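Local coordinates for protein metallocarboxypeptidase (PDB 3DWC) that probably removes single amino acids of broad kind, proline excepted, from the C-terminus of peptides, as a metal-dependent carboxypeptidase of the M32 family, at residues D29-M34 with H237-N242; F219-V222 with D226-G229; T251-T254 with T260-L263. One frame throughout, in Å; residues are numbered along the deposited sequence.

Contact 1 (D29-M34 with H237-N242); sequences DSHTMM and HPFCGN
The rings of His31 and Phe239 meet obliquely, their planes at 67° and their centroids 5.4 Å apart. One face of the imidazole carries Ser30 OG, 3.5 Å above the plane and displaced toward the rim, while the in-plane edge of the phenyl ring is met by the carbonyl oxygen of His237. The closest touch is aliphatic on one side: CB of His31 rests 3.8 Å from CE2 of Phe239, with CZ of the same ring almost as near. CB of Phe239 already points to the helix, and with CG between the backbone N and the carbonyl carbon (chi1 63°) the CE2-CZ side of the ring comes to His31 CB. The contact joins the C-terminal end of helix 3-32 to the chain leading into the short strand 240-241, one of the two outermost strands, within this chain, of the small mixed sheet of this largely helical M32 fold. Phe239 is tied to that sheet through its backbone, which pairs with Thr250, and its ring also packs on Trp28 of helix 3-32. In the helix end, Asp29 O accepts from the backbone N of Thr32, Met33 and Met34, and Asp29 OD1 forms a salt bridge with Arg248 of the second subunit.

Contact 2 (F219-V222 with D226-G229); sequences FMDV and DFDG
Met220 and Asp221, neighbours near the end of helix 209-222, reach the ring of Phe227 in two different ways. The tight part belongs to Met220, a buried residue whose side chain crosses that of Phe227 at about a right angle. Its CB lies 3.7 Å from CZ of Phe227, and SD and CE both come within 3.8 Å of the same CZ atom. The methionine chain is extended at chi2 and bends at chi3 (75°), which turns the methyl back against the ring. SD sits 5.0 Å from the ring centroid and 70° off the normal, an oblique Met-aromatic contact. Met220 also packs on Val265 and Thr269 of helix 259-276, and Phe225 meets the Phe227 ring edge-to-face.

The Asp221 side is exposed and buries less surface: a single oxygen touches there, where Met220 packs with three atoms. OD1 approaches the rim of Phe227 near the ring plane, 3.2 Å from CE1 and 3.5 Å from CD1, with the carboxylate turned almost perpendicular to the ring. Phe227 itself occupies the second position of a type I beta turn from Asp226 to Gly229, closed by Gly229 N to Asp226 O. Overlapping it is an Asx turn, in which Asp226 OD1 accepts from Asp228 N at 3.1 Å, met from above the carboxylate plane. Asp226 OD2 forms a salt bridge with Lys37 of the second subunit, so the loop before strand 230-234 is also held at the dimer interface.

Chemically, apolar atoms and sulfur of the buried Met220 (CB, SD, CE) gather at CZ, whereas the carboxylate oxygen of exposed Asp221 comes to the CE1 side of the rim. Such an edge approach is consistent with a weak electrostatic attraction between the negative oxygen and the slightly positive ring hydrogens.

Contact 3 (T251-T254 with T260-L263); sequences TKYT and TSLL
With OG1 of Thr251 trans to its own backbone N (chi1 -169°) and OG of Ser261 likewise trans (chi1 162°), the two hydroxyls are brought together between the end of the strand and the helix. This is the strand-to-helix connection of the fold: strand 246-251 ends at Thr251, the chain runs on through 252-254, and helix 259-276, which carries the HExxH metal-binding motif, begins just beyond. The hydroxyls are joined by a weak hydrogen bond, 3.4 Å from Thr251 OG1 to Ser261 OG. Ser261, buried in the first turn of the helix, is the residue on which the whole contact converges. Its CB sits 3.4 Å from Lys252 O, a close approach of a carbon to a carbonyl oxygen and not a hydrogen bond. The ring of Tyr253 leans in obliquely, and also packs on Leu232 and Val234 of strand 230-234 and on Val209, Gln212 and Glu213 of helix 209-222. Further along the loop, Thr254 O accepts a hydrogen bond from Gln212 NE2. On the tyrosine, CD2 and CE2 share the hydroxyl almost equally, each 3.3 Å from Ser261 OG.

How the contacts relate
Contact 2 falls within the long chain span between the two halves of contact 1, and contact 3 follows both; centres lie about 15 Å (1 and 3), 17 Å (2 and 3) and 18 Å (1 and 2) apart. Contact 1 touches contact 3 where Pro238 CB lies 4.1 Å from Thr251 CA, and contact 2 touches it where Phe219 CD2 meets Leu262 CD2 at 3.9 Å. Contacts 1 and 2 both reach the second subunit. Contact 3 includes the start of helix 259-276, against which contacts 1 and 2 pack through Cys240 and through Phe219 and Met220. That helix supplies cobalt ligands His267 and His271; Glu298 completes the protein side. Phe239's side chain lies about 5 Å from that of predicted catalytic Glu268, those of Met220 and Thr251 about 7 Å.

Contact 1 (D29-M34 with H237-N242)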
ATOM      1  N   ASP B  29       0.459  -1.322  -4.777  1.00 27.37           N
ATOM      2  CA  ASP B  29      -0.901  -1.074  -4.372  1.00 26.99           C
ATOM      3  C   ASP B  29      -1.732  -0.588  -5.533  1.00 27.10           C
ATOM      4  O   ASP B  29      -2.944  -0.914  -5.617  1.00 27.15           O
ATOM      5  CB  ASP B  29      -0.868  -0.062  -3.203  1.00 26.58           C
ATOM      6  CG  ASP B  29      -2.212   0.278  -2.684  1.00 25.75           C
ATOM      7  OD1 ASP B  29      -2.625  -0.308  -1.676  1.00 24.61           O
ATOM      8  OD2 ASP B  29      -2.904   1.106  -3.295  1.00 27.31           O
ATOM      9  N   SER B  30      -1.137   0.218  -6.421  1.00 27.20           N
ATOM     10  CA  SER B  30      -1.892   0.747  -7.563  1.00 29.38           C
ATOM     11  C   SER B  30      -2.413  -0.397  -8.447  1.00 29.59           C
ATOM     12  O   SER B  30      -3.411  -0.246  -9.103  1.00 30.87           O
ATOM     13  CB  SER B  30      -1.064   1.733  -8.414  1.00 29.59           C
ATOM     14  OG  SER B  30       0.020   1.018  -8.975  1.00 34.46           O
ATOM     15  N   HIS B  31      -1.738  -1.536  -8.416  1.00 31.57           N
ATOM     16  CA  HIS B  31      -2.095  -2.702  -9.243  1.00 32.32           C
ATOM     17  C   HIS B  31      -2.949  -3.746  -8.550  1.00 32.50           C
ATOM     18  O   HIS B  31      -3.457  -4.633  -9.239  1.00 33.49           O
ATOM     19  CB  HIS B  31      -0.822  -3.408  -9.750  1.00 32.62           C
ATOM     20  CG  HIS B  31      -0.046  -2.583 -10.705  1.00 35.55           C
ATOM     21  ND1 HIS B  31       1.158  -2.006 -10.378  1.00 41.22           N
ATOM     22  CD2 HIS B  31      -0.339  -2.160 -11.964  1.00 41.51           C
ATOM     23  CE1 HIS B  31       1.589  -1.282 -11.400  1.00 43.17           C
ATOM     24  NE2 HIS B  31       0.686  -1.337 -12.364  1.00 42.17           N
ATOM     25  N   THR B  32      -3.098  -3.642  -7.229  1.00 30.86           N
ATOM     26  CA  THR B  32      -3.704  -4.705  -6.431  1.00 30.53           C
ATOM     27  C   THR B  32      -4.898  -4.172  -5.678  1.00 31.54           C
ATOM     28  O   THR B  32      -5.988  -4.664  -5.868  1.00 31.49           O
ATOM     29  CB  THR B  32      -2.716  -5.336  -5.450  1.00 31.23           C
ATOM     30  OG1 THR B  32      -2.103  -4.325  -4.645  1.00 31.69           O
ATOM     31  CG2 THR B  32      -1.662  -6.064  -6.188  1.00 28.28           C
ATOM     32  N   MET B  33      -4.709  -3.117  -4.881  1.00 31.07           N
ATOM     33  CA  MET B  33      -5.723  -2.691  -3.920  1.00 30.14           C
ATOM     34  C   MET B  33      -6.427  -1.416  -4.330  1.00 29.57           C
ATOM     35  O   MET B  33      -7.552  -1.165  -3.889  1.00 28.94           O
ATOM     36  CB  MET B  33      -5.085  -2.455  -2.540  1.00 29.98           C
ATOM     37  CG  MET B  33      -4.336  -3.642  -1.943  1.00 32.60           C
ATOM     38  SD  MET B  33      -5.500  -5.025  -1.821  1.00 37.98           S
ATOM     39  CE  MET B  33      -4.432  -6.410  -1.866  1.00 36.13           C
ATOM     40  N   MET B  34      -5.759  -0.567  -5.112  1.00 28.93           N
ATOM     41  CA  MET B  34      -6.243   0.812  -5.290  1.00 28.51           C
ATOM     42  C   MET B  34      -7.538   0.896  -6.096  1.00 27.42           C
ATOM     43  O   MET B  34      -7.600   0.400  -7.198  1.00 27.32           O
ATOM     44  CB  MET B  34      -5.182   1.644  -5.978  1.00 28.35           C
ATOM     45  CG  MET B  34      -5.560   3.113  -6.194  1.00 28.95           C
ATOM     46  SD  MET B  34      -4.407   3.889  -7.339  1.00 30.38           S
ATOM     47  CE  MET B  34      -5.181   3.482  -8.931  1.00 33.38           C
ATOM     48  N   HIS B 237      -1.960  -8.202 -14.381  1.00 49.67           N
ATOM     49  CA  HIS B 237      -0.718  -8.814 -14.910  1.00 49.75           C
ATOM     50  C   HIS B 237       0.119  -9.374 -13.755  1.00 50.44           C
ATOM     51  O   HIS B 237       0.430  -8.644 -12.822  1.00 51.29           O
ATOM     52  CB  HIS B 237       0.073  -7.776 -15.730  1.00 51.52           C
ATOM     53  CG  HIS B 237      -0.776  -7.011 -16.720  1.00 54.67           C
ATOM     54  ND1 HIS B 237      -1.131  -5.686 -16.537  1.00 58.71           N
ATOM     55  CD2 HIS B 237      -1.379  -7.400 -17.874  1.00 57.70           C
ATOM     56  CE1 HIS B 237      -1.897  -5.288 -17.541  1.00 57.98           C
ATOM     57  NE2 HIS B 237      -2.061  -6.305 -18.369  1.00 58.31           N
ATOM     58  N   PRO B 238       0.433 -10.684 -13.760  1.00 49.52           N
ATOM     59  CA  PRO B 238       1.315 -11.185 -12.703  1.00 48.29           C
ATOM     60  C   PRO B 238       2.672 -10.499 -12.682  1.00 46.87           C
ATOM     61  O   PRO B 238       3.272 -10.264 -13.723  1.00 46.20           O
ATOM     62  CB  PRO B 238       1.482 -12.674 -13.046  1.00 48.85           C
ATOM     63  CG  PRO B 238       1.082 -12.791 -14.425  1.00 50.26           C
ATOM     64  CD  PRO B 238      -0.013 -11.790 -14.612  1.00 50.29           C
ATOM     65  N   PHE B 239       3.118 -10.138 -11.497  1.00 44.73           N
ATOM     66  CA  PHE B 239       4.435  -9.566 -11.335  1.00 43.57           C
ATOM     67  C   PHE B 239       4.894  -9.898  -9.925  1.00 41.63           C
ATOM     68  O   PHE B 239       4.128 -10.394  -9.121  1.00 39.91           O
ATOM     69  CB  PHE B 239       4.441  -8.042 -11.568  1.00 44.24           C
ATOM     70  CG  PHE B 239       3.609  -7.272 -10.586  1.00 44.94           C
ATOM     71  CD1 PHE B 239       4.184  -6.628  -9.509  1.00 48.43           C
ATOM     72  CD2 PHE B 239       2.236  -7.169 -10.757  1.00 46.34           C
ATOM     73  CE1 PHE B 239       3.383  -5.900  -8.586  1.00 46.01           C
ATOM     74  CE2 PHE B 239       1.443  -6.460  -9.837  1.00 46.44           C
ATOM     75  CZ  PHE B 239       2.032  -5.841  -8.753  1.00 45.80           C
ATOM     76  N   CYS B 240       6.170  -9.620  -9.687  1.00 40.23           N
ATOM     77  CA  CYS B 240       6.838  -9.770  -8.397  1.00 39.61           C
ATOM     78  C   CYS B 240       7.280  -8.362  -8.027  1.00 38.18           C
ATOM     79  O   CYS B 240       8.098  -7.739  -8.734  1.00 38.47           O
ATOM     80  CB  CYS B 240       8.081 -10.665  -8.563  1.00 38.64           C
ATOM     81  SG  CYS B 240       9.133 -10.855  -7.099  1.00 41.63           S
ATOM     82  N   GLY B 241       6.762  -7.837  -6.937  1.00 36.79           N
ATOM     83  CA  GLY B 241       7.119  -6.468  -6.595  1.00 36.28           C
ATOM     84  C   GLY B 241       7.274  -6.161  -5.125  1.00 34.83           C
ATOM     85  O   GLY B 241       7.574  -7.037  -4.336  1.00 33.77           O
ATOM     86  N   ASN B 242       7.079  -4.875  -4.802  1.00 33.59           N
ATOM     87  CA  ASN B 242       7.381  -4.338  -3.513  1.00 33.03           C
ATOM     88  C   ASN B 242       8.865  -4.442  -3.159  1.00 33.16           C
ATOM     89  O   ASN B 242       9.691  -4.250  -4.024  1.00 33.92           O
ATOM     90  CB  ASN B 242       6.481  -4.942  -2.442  1.00 33.04           C
ATOM     91  CG  ASN B 242       6.187  -3.964  -1.347  1.00 32.27           C
ATOM     92  OD1 ASN B 242       6.084  -2.768  -1.597  1.00 29.35           O
ATOM     93  ND2 ASN B 242       6.055  -4.453  -0.132  1.00 29.27           N
TER

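Contact 2 (F219-V222 with D226-G229)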
ATOM      1  N   PHE B 219       2.420 -24.465  -3.543  1.00 29.86           N
ATOM      2  CA  PHE B 219       3.662 -24.465  -4.268  1.00 29.89           C
ATOM      3  C   PHE B 219       4.634 -23.398  -3.847  1.00 29.63           C
ATOM      4  O   PHE B 219       5.844 -23.671  -3.791  1.00 29.69           O
ATOM      5  CB  PHE B 219       3.472 -24.591  -5.772  1.00 29.89           C
ATOM      6  CG  PHE B 219       3.123 -25.993  -6.193  1.00 31.92           C
ATOM      7  CD1 PHE B 219       4.123 -26.942  -6.365  1.00 29.78           C
ATOM      8  CD2 PHE B 219       1.800 -26.373  -6.413  1.00 32.43           C
ATOM      9  CE1 PHE B 219       3.802 -28.262  -6.753  1.00 32.10           C
ATOM     10  CE2 PHE B 219       1.488 -27.641  -6.811  1.00 31.42           C
ATOM     11  CZ  PHE B 219       2.486 -28.602  -6.976  1.00 32.10           C
ATOM     12  N   MET B 220       4.136 -22.232  -3.436  1.00 28.44           N
ATOM     13  CA  MET B 220       4.999 -21.268  -2.832  1.00 28.93           C
ATOM     14  C   MET B 220       5.656 -21.860  -1.550  1.00 29.51           C
ATOM     15  O   MET B 220       6.841 -21.613  -1.305  1.00 29.64           O
ATOM     16  CB  MET B 220       4.225 -19.999  -2.518  1.00 28.34           C
ATOM     17  CG  MET B 220       3.769 -19.286  -3.786  1.00 31.24           C
ATOM     18  SD  MET B 220       2.785 -17.847  -3.485  1.00 31.55           S
ATOM     19  CE  MET B 220       4.012 -16.646  -2.924  1.00 31.35           C
ATOM     20  N   ASP B 221       4.916 -22.655  -0.763  1.00 29.23           N
ATOM     21  CA  ASP B 221       5.517 -23.403   0.369  1.00 30.45           C
ATOM     22  C   ASP B 221       6.582 -24.439  -0.044  1.00 29.73           C
ATOM     23  O   ASP B 221       7.621 -24.610   0.624  1.00 30.01           O
ATOM     24  CB  ASP B 221       4.435 -24.125   1.188  1.00 31.95           C
ATOM     25  CG  ASP B 221       3.579 -23.171   2.020  1.00 34.96           C
ATOM     26  OD1 ASP B 221       3.972 -21.992   2.247  1.00 41.42           O
ATOM     27  OD2 ASP B 221       2.501 -23.624   2.478  1.00 37.54           O
ATOM     28  N   VAL B 222       6.333 -25.136  -1.154  1.00 29.54           N
ATOM     29  CA  VAL B 222       7.309 -26.063  -1.725  1.00 28.34           C
ATOM     30  C   VAL B 222       8.597 -25.307  -2.056  1.00 27.93           C
ATOM     31  O   VAL B 222       9.670 -25.816  -1.825  1.00 25.59           O
ATOM     32  CB  VAL B 222       6.736 -26.809  -2.974  1.00 28.34           C
ATOM     33  CG1 VAL B 222       7.813 -27.584  -3.730  1.00 26.31           C
ATOM     34  CG2 VAL B 222       5.537 -27.711  -2.563  1.00 27.73           C
ATOM     35  N   ASP B 226       9.013 -17.324   2.160  1.00 31.08           N
ATOM     36  CA  ASP B 226       8.754 -16.822   3.497  1.00 31.15           C
ATOM     37  C   ASP B 226       7.501 -15.912   3.515  1.00 30.92           C
ATOM     38  O   ASP B 226       7.550 -14.775   3.071  1.00 31.75           O
ATOM     39  CB  ASP B 226       9.973 -16.053   3.983  1.00 31.29           C
ATOM     40  CG  ASP B 226       9.831 -15.565   5.424  1.00 32.15           C
ATOM     41  OD1 ASP B 226       8.833 -15.903   6.116  1.00 32.04           O
ATOM     42  OD2 ASP B 226      10.746 -14.833   5.831  1.00 36.32           O
ATOM     43  N   PHE B 227       6.378 -16.433   3.988  1.00 30.83           N
ATOM     44  CA  PHE B 227       5.123 -15.663   4.029  1.00 30.60           C
ATOM     45  C   PHE B 227       5.064 -14.640   5.165  1.00 30.33           C
ATOM     46  O   PHE B 227       4.165 -13.837   5.233  1.00 29.86           O
ATOM     47  CB  PHE B 227       3.940 -16.602   4.128  1.00 31.83           C
ATOM     48  CG  PHE B 227       3.504 -17.184   2.770  1.00 31.92           C
ATOM     49  CD1 PHE B 227       3.786 -18.486   2.426  1.00 32.61           C
ATOM     50  CD2 PHE B 227       2.846 -16.394   1.870  1.00 32.94           C
ATOM     51  CE1 PHE B 227       3.380 -19.000   1.215  1.00 30.45           C
ATOM     52  CE2 PHE B 227       2.419 -16.889   0.675  1.00 33.58           C
ATOM     53  CZ  PHE B 227       2.692 -18.196   0.343  1.00 33.58           C
ATOM     54  N   ASP B 228       6.030 -14.671   6.072  1.00 31.00           N
ATOM     55  CA  ASP B 228       6.155 -13.604   7.047  1.00 31.17           C
ATOM     56  C   ASP B 228       6.967 -12.433   6.489  1.00 30.64           C
ATOM     57  O   ASP B 228       7.190 -11.448   7.193  1.00 29.65           O
ATOM     58  CB  ASP B 228       6.801 -14.132   8.326  1.00 31.56           C
ATOM     59  CG  ASP B 228       5.838 -14.977   9.144  1.00 33.68           C
ATOM     60  OD1 ASP B 228       6.276 -15.976   9.674  1.00 41.39           O
ATOM     61  OD2 ASP B 228       4.649 -14.652   9.249  1.00 38.37           O
ATOM     62  N   GLY B 229       7.411 -12.562   5.242  1.00 29.90           N
ATOM     63  CA  GLY B 229       8.164 -11.530   4.570  1.00 30.28           C
ATOM     64  C   GLY B 229       7.725 -11.337   3.127  1.00 29.72           C
ATOM     65  O   GLY B 229       8.514 -10.961   2.275  1.00 29.88           O
TER

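Contact 3 (T251-T254 with T260-L263)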
ATOM      1  N   THR B 251      -0.975 -12.870  -9.269  1.00 38.82           N
ATOM      2  CA  THR B 251      -1.398 -13.753 -10.319  1.00 39.59           C
ATOM      3  C   THR B 251      -2.851 -13.436 -10.616  1.00 39.93           C
ATOM      4  O   THR B 251      -3.452 -12.523 -10.072  1.00 40.15           O
ATOM      5  CB  THR B 251      -1.261 -15.243  -9.914  1.00 40.25           C
ATOM      6  OG1 THR B 251      -1.450 -16.070 -11.064  1.00 41.99           O
ATOM      7  CG2 THR B 251      -2.326 -15.628  -8.843  1.00 40.59           C
ATOM      8  N   LYS B 252      -3.430 -14.237 -11.472  1.00 41.27           N
ATOM      9  CA  LYS B 252      -4.773 -13.974 -11.948  1.00 40.90           C
ATOM     10  C   LYS B 252      -5.334 -15.347 -12.278  1.00 39.95           C
ATOM     11  O   LYS B 252      -4.597 -16.203 -12.735  1.00 38.42           O
ATOM     12  CB  LYS B 252      -4.648 -13.131 -13.185  1.00 41.86           C
ATOM     13  CG  LYS B 252      -5.928 -12.520 -13.697  1.00 46.54           C
ATOM     14  CD  LYS B 252      -5.979 -12.591 -15.227  1.00 52.14           C
ATOM     15  CE  LYS B 252      -4.762 -11.895 -15.905  1.00 54.08           C
ATOM     16  NZ  LYS B 252      -4.780 -12.013 -17.441  1.00 54.90           N
ATOM     17  N   TYR B 253      -6.608 -15.555 -11.975  1.00 39.65           N
ATOM     18  CA  TYR B 253      -7.235 -16.845 -12.138  1.00 39.45           C
ATOM     19  C   TYR B 253      -8.413 -16.808 -13.115  1.00 39.19           C
ATOM     20  O   TYR B 253      -9.182 -15.847 -13.135  1.00 38.70           O
ATOM     21  CB  TYR B 253      -7.729 -17.367 -10.804  1.00 39.85           C
ATOM     22  CG  TYR B 253      -6.687 -17.432  -9.714  1.00 38.86           C
ATOM     23  CD1 TYR B 253      -6.640 -16.460  -8.728  1.00 41.30           C
ATOM     24  CD2 TYR B 253      -5.781 -18.444  -9.665  1.00 40.38           C
ATOM     25  CE1 TYR B 253      -5.720 -16.490  -7.747  1.00 40.40           C
ATOM     26  CE2 TYR B 253      -4.822 -18.489  -8.676  1.00 42.09           C
ATOM     27  CZ  TYR B 253      -4.809 -17.505  -7.711  1.00 40.45           C
ATOM     28  OH  TYR B 253      -3.876 -17.528  -6.704  1.00 40.02           O
ATOM     29  N   THR B 254      -8.506 -17.872 -13.911  1.00 38.59           N
ATOM     30  CA  THR B 254      -9.662 -18.195 -14.723  1.00 39.04           C
ATOM     31  C   THR B 254     -10.083 -19.622 -14.345  1.00 38.45           C
ATOM     32  O   THR B 254      -9.223 -20.499 -14.104  1.00 37.72           O
ATOM     33  CB  THR B 254      -9.311 -18.111 -16.240  1.00 39.20           C
ATOM     34  OG1 THR B 254     -10.374 -18.637 -17.025  1.00 42.20           O
ATOM     35  CG2 THR B 254      -8.046 -18.898 -16.573  1.00 40.12           C
ATOM     36  N   THR B 260      -1.718 -21.836 -16.511  1.00 36.77           N
ATOM     37  CA  THR B 260      -1.036 -20.576 -16.767  1.00 37.39           C
ATOM     38  C   THR B 260      -0.726 -19.878 -15.484  1.00 37.10           C
ATOM     39  O   THR B 260       0.349 -19.355 -15.301  1.00 37.48           O
ATOM     40  CB  THR B 260      -1.849 -19.602 -17.636  1.00 38.11           C
ATOM     41  OG1 THR B 260      -2.133 -20.239 -18.873  1.00 39.69           O
ATOM     42  CG2 THR B 260      -0.973 -18.385 -17.965  1.00 39.24           C
ATOM     43  N   SER B 261      -1.702 -19.907 -14.600  1.00 36.27           N
ATOM     44  CA  SER B 261      -1.630 -19.314 -13.331  1.00 36.40           C
ATOM     45  C   SER B 261      -0.719 -20.046 -12.340  1.00 35.59           C
ATOM     46  O   SER B 261       0.004 -19.400 -11.580  1.00 35.52           O
ATOM     47  CB  SER B 261      -3.056 -19.230 -12.784  1.00 37.50           C
ATOM     48  OG  SER B 261      -2.992 -19.028 -11.398  1.00 42.15           O
ATOM     49  N   LEU B 262      -0.742 -21.374 -12.346  1.00 34.47           N
ATOM     50  CA  LEU B 262       0.213 -22.163 -11.541  1.00 34.79           C
ATOM     51  C   LEU B 262       1.676 -21.908 -11.930  1.00 33.31           C
ATOM     52  O   LEU B 262       2.561 -21.644 -11.099  1.00 31.66           O
ATOM     53  CB  LEU B 262      -0.081 -23.642 -11.784  1.00 35.29           C
ATOM     54  CG  LEU B 262       0.225 -24.694 -10.716  1.00 37.23           C
ATOM     55  CD1 LEU B 262       0.545 -26.017 -11.429  1.00 37.80           C
ATOM     56  CD2 LEU B 262       1.248 -24.336  -9.660  1.00 37.73           C
ATOM     57  N   LEU B 263       1.937 -22.074 -13.219  1.00 32.62           N
ATOM     58  CA  LEU B 263       3.267 -21.831 -13.738  1.00 33.60           C
ATOM     59  C   LEU B 263       3.710 -20.372 -13.606  1.00 32.21           C
ATOM     60  O   LEU B 263       4.906 -20.075 -13.398  1.00 31.93           O
ATOM     61  CB  LEU B 263       3.395 -22.308 -15.172  1.00 33.67           C
ATOM     62  CG  LEU B 263       3.657 -23.800 -15.363  1.00 36.86           C
ATOM     63  CD1 LEU B 263       2.895 -24.696 -14.388  1.00 40.65           C
ATOM     64  CD2 LEU B 263       3.174 -24.053 -16.765  1.00 41.30           C
TER